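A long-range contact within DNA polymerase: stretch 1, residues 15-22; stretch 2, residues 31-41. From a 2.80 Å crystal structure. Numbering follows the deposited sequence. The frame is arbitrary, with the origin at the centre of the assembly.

Stretch 1 15-22: GVPEVRVF
Stretch 2, residues 31-41: VVLVDRRFRPY

The most distinctive feature of this contact is a carboxylate held between two arginines from different stretches near one end of an antiparallel strand pair. E18, extended with chi1 and chi2 both t and chi3 at -60°, places OE1 3.0 Å from R36 NE across the interface, a salt bridge whose hydrogen bond is weak (122° at the hydrogen). Its OE2 lies 3.2 Å from NH2 of R20, a salt bridge within stretch 1. R36 (m, t, t, chi4 80°) and R20 (m, t, t, chi4 94°) thus share one charge partner, while E18 OE2 also packs 3.3 Å from V34 CG2.

The ladder pairs strand 17-22 with strand 31-35, their directions 157° apart and their axes approaching to 4.5 Å. Phi runs from -77° to -141° and psi from 120° to 175° through both strands. V19 and D35 form one hydrogen-bonded pair (CA to CA 5.2 Å), with V19 N to D35 O at 2.9 Å and D35 N to V19 O at 3.0 Å. V21 and L33 form the next (CA to CA 5.1 Å), with V21 N to L33 O at 2.8 Å and L33 N to V21 O at 2.7 Å. The non-hydrogen-bonded pairs are closer: 4.6 Å between the CA atoms of R20 and V34, which lie between the two bonded pairs, and 4.4 Å between those of F22 and V32, beyond V21-L33. Here CA-H...O contacts supplement the ladder, including V34 CA to V19 O and V32 CA to V21 O, both 3.3 Å.

Side chains alternate across the sheet. V19 (t), V21 (t), L33 (chi1 -90°, chi2 58°) and D35 (t) share one face; the three aliphatic residues are buried, whereas D35 is partly exposed and its carboxylate leads away, OD1 accepting a bond from R37 N at 3.0 Å. The other face carries R20, F22, V32 and V34. V32 (p) sets CG2 over the ring face of F22 (chi1 m, chi2 83°), 4.0 Å from its centroid and 3.8 Å from F22 CE2, so one methyl of the beta-branched side chain lies over one face of the ring.

Beyond D35 the chain leaves the strand: R36 and R37 adopt phi/psi of -101/-12° and -87/-21°, and F38 to P40 are extended again. The CA-to-CB bond of R39 (m, t, chi3 146°, chi4 73°) points sideways, but the end of the side chain comes nearer to stretch 1, with R39 NH2 3.3 Å from V16 CG2. Nearby, two C-gamma endo prolines pack P17 CG against P40 CD at 4.1 Å, compact rings suited to a buried apolar contact. Altogether 670 Å² is buried.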

# COMPACT_ATOMS: atom_id res chain seq x y z
N GLY A 15 -31.45 17.90 2.27
CA GLY A 15 -31.91 17.33 1.02
C GLY A 15 -31.18 17.77 -0.22
O GLY A 15 -31.63 17.44 -1.33
N VAL A 16 -30.07 18.50 -0.10
CA VAL A 16 -29.26 18.89 -1.24
C VAL A 16 -27.80 18.62 -0.90
O VAL A 16 -27.28 19.16 0.08
CB VAL A 16 -29.46 20.37 -1.64
CG1 VAL A 16 -29.70 21.24 -0.42
CG2 VAL A 16 -28.26 20.87 -2.43
N PRO A 17 -27.09 17.79 -1.67
CA PRO A 17 -25.71 17.44 -1.31
C PRO A 17 -24.74 18.56 -1.66
O PRO A 17 -24.87 19.22 -2.69
CB PRO A 17 -25.44 16.19 -2.16
CG PRO A 17 -26.32 16.36 -3.35
CD PRO A 17 -27.54 17.12 -2.90
N GLU A 18 -23.77 18.75 -0.77
CA GLU A 18 -22.85 19.88 -0.85
C GLU A 18 -21.42 19.36 -0.75
O GLU A 18 -21.06 18.73 0.25
CB GLU A 18 -23.15 20.88 0.26
CG GLU A 18 -22.24 22.06 0.31
CD GLU A 18 -22.61 23.03 1.42
OE1 GLU A 18 -23.75 23.55 1.41
OE2 GLU A 18 -21.77 23.27 2.31
N VAL A 19 -20.61 19.62 -1.78
CA VAL A 19 -19.23 19.14 -1.84
C VAL A 19 -18.30 20.19 -1.25
O VAL A 19 -18.39 21.38 -1.59
CB VAL A 19 -18.82 18.81 -3.28
CG1 VAL A 19 -17.41 18.25 -3.32
CG2 VAL A 19 -19.81 17.83 -3.90
N ARG A 20 -17.41 19.76 -0.36
CA ARG A 20 -16.40 20.62 0.24
C ARG A 20 -15.01 20.14 -0.14
O ARG A 20 -14.75 18.93 -0.16
CB ARG A 20 -16.53 20.66 1.76
CG ARG A 20 -17.92 21.04 2.26
CD ARG A 20 -17.85 21.64 3.65
NE ARG A 20 -19.15 22.14 4.10
CZ ARG A 20 -20.00 21.44 4.83
NH1 ARG A 20 -19.70 20.21 5.21
NH2 ARG A 20 -21.16 21.97 5.19
N VAL A 21 -14.12 21.08 -0.45
CA VAL A 21 -12.73 20.78 -0.79
C VAL A 21 -11.84 21.70 0.04
O VAL A 21 -11.95 22.93 -0.07
CB VAL A 21 -12.43 20.95 -2.29
CG1 VAL A 21 -11.11 20.30 -2.64
CG2 VAL A 21 -13.56 20.36 -3.13
N PHE A 22 -10.97 21.12 0.85
CA PHE A 22 -10.06 21.87 1.71
C PHE A 22 -8.67 21.93 1.07
O PHE A 22 -8.19 20.93 0.53
CB PHE A 22 -9.96 21.22 3.10
CG PHE A 22 -11.29 21.04 3.78
CD1 PHE A 22 -12.10 19.95 3.51
CD2 PHE A 22 -11.74 21.97 4.71
CE1 PHE A 22 -13.32 19.79 4.13
CE2 PHE A 22 -12.96 21.82 5.34
CZ PHE A 22 -13.75 20.72 5.05
N VAL A 31 -8.06 27.28 3.28
CA VAL A 31 -9.43 27.67 2.96
C VAL A 31 -10.21 26.43 2.56
O VAL A 31 -9.67 25.33 2.45
CB VAL A 31 -9.49 28.74 1.84
CG1 VAL A 31 -8.67 29.96 2.21
CG2 VAL A 31 -9.01 28.14 0.53
N VAL A 32 -11.51 26.62 2.34
CA VAL A 32 -12.41 25.55 1.94
C VAL A 32 -13.29 26.05 0.81
O VAL A 32 -13.89 27.13 0.91
CB VAL A 32 -13.25 25.03 3.12
CG1 VAL A 32 -13.90 26.18 3.88
CG2 VAL A 32 -14.30 24.04 2.63
N LEU A 33 -13.36 25.28 -0.28
CA LEU A 33 -14.18 25.61 -1.43
C LEU A 33 -15.41 24.71 -1.43
O LEU A 33 -15.32 23.52 -1.12
CB LEU A 33 -13.40 25.44 -2.74
CG LEU A 33 -12.64 26.66 -3.26
CD1 LEU A 33 -11.63 27.18 -2.25
CD2 LEU A 33 -11.95 26.33 -4.58
N VAL A 34 -16.56 25.28 -1.79
CA VAL A 34 -17.83 24.59 -1.68
C VAL A 34 -18.60 24.68 -2.99
O VAL A 34 -18.50 25.66 -3.73
CB VAL A 34 -18.65 25.16 -0.49
CG1 VAL A 34 -19.41 26.42 -0.89
CG2 VAL A 34 -19.57 24.11 0.06
N ASP A 35 -19.35 23.62 -3.28
CA ASP A 35 -20.22 23.57 -4.46
C ASP A 35 -21.51 22.87 -4.08
O ASP A 35 -21.49 21.71 -3.66
CB ASP A 35 -19.54 22.83 -5.62
CG ASP A 35 -20.19 23.14 -6.97
OD1 ASP A 35 -21.37 23.54 -6.99
OD2 ASP A 35 -19.51 22.98 -8.00
N ARG A 36 -22.63 23.57 -4.24
CA ARG A 36 -23.94 23.01 -3.94
C ARG A 36 -24.70 22.55 -5.18
O ARG A 36 -25.72 21.87 -5.05
CB ARG A 36 -24.79 24.04 -3.19
CG ARG A 36 -24.10 24.61 -1.96
CD ARG A 36 -25.01 25.53 -1.17
NE ARG A 36 -24.33 26.09 -0.00
CZ ARG A 36 -23.50 27.13 -0.05
NH1 ARG A 36 -23.24 27.73 -1.21
NH2 ARG A 36 -22.92 27.57 1.06
N ARG A 37 -24.23 22.91 -6.38
CA ARG A 37 -24.98 22.67 -7.60
C ARG A 37 -24.76 21.30 -8.22
O ARG A 37 -25.60 20.85 -9.01
CB ARG A 37 -24.66 23.78 -8.61
CG ARG A 37 -25.26 25.11 -8.18
CD ARG A 37 -25.10 26.23 -9.20
NE ARG A 37 -25.78 27.43 -8.72
CZ ARG A 37 -25.19 28.38 -8.00
NH1 ARG A 37 -23.91 28.28 -7.68
NH2 ARG A 37 -25.89 29.44 -7.60
N PHE A 38 -23.65 20.62 -7.89
CA PHE A 38 -23.42 19.29 -8.42
C PHE A 38 -24.35 18.27 -7.76
O PHE A 38 -24.74 18.43 -6.60
CB PHE A 38 -21.96 18.87 -8.21
CG PHE A 38 -21.57 17.63 -8.95
CD1 PHE A 38 -21.37 17.65 -10.32
CD2 PHE A 38 -21.41 16.43 -8.27
CE1 PHE A 38 -21.02 16.50 -11.00
CE2 PHE A 38 -21.05 15.28 -8.95
CZ PHE A 38 -20.86 15.31 -10.32
N ARG A 39 -24.69 17.22 -8.50
CA ARG A 39 -25.62 16.20 -8.03
C ARG A 39 -25.19 14.84 -8.57
O ARG A 39 -24.67 14.76 -9.69
CB ARG A 39 -27.07 16.50 -8.43
CG ARG A 39 -27.58 17.81 -7.85
CD ARG A 39 -29.09 17.86 -7.72
NE ARG A 39 -29.48 18.63 -6.54
CZ ARG A 39 -29.39 19.95 -6.44
NH1 ARG A 39 -28.92 20.67 -7.45
NH2 ARG A 39 -29.78 20.56 -5.33
N PRO A 40 -25.41 13.77 -7.81
CA PRO A 40 -24.98 12.44 -8.26
C PRO A 40 -25.85 11.91 -9.39
O PRO A 40 -26.99 12.34 -9.59
CB PRO A 40 -25.12 11.58 -7.00
CG PRO A 40 -26.19 12.25 -6.21
CD PRO A 40 -26.06 13.72 -6.49
N TYR A 41 -25.30 10.95 -10.12
CA TYR A 41 -25.97 10.40 -11.29
C TYR A 41 -25.38 9.04 -11.63
O TYR A 41 -24.32 8.66 -11.12
CB TYR A 41 -25.87 11.35 -12.49
CG TYR A 41 -24.45 11.56 -12.98
CD1 TYR A 41 -23.89 10.70 -13.93
CD2 TYR A 41 -23.67 12.60 -12.49
CE1 TYR A 41 -22.59 10.89 -14.38
CE2 TYR A 41 -22.38 12.79 -12.94
CZ TYR A 41 -21.84 11.93 -13.88
OH TYR A 41 -20.56 12.12 -14.33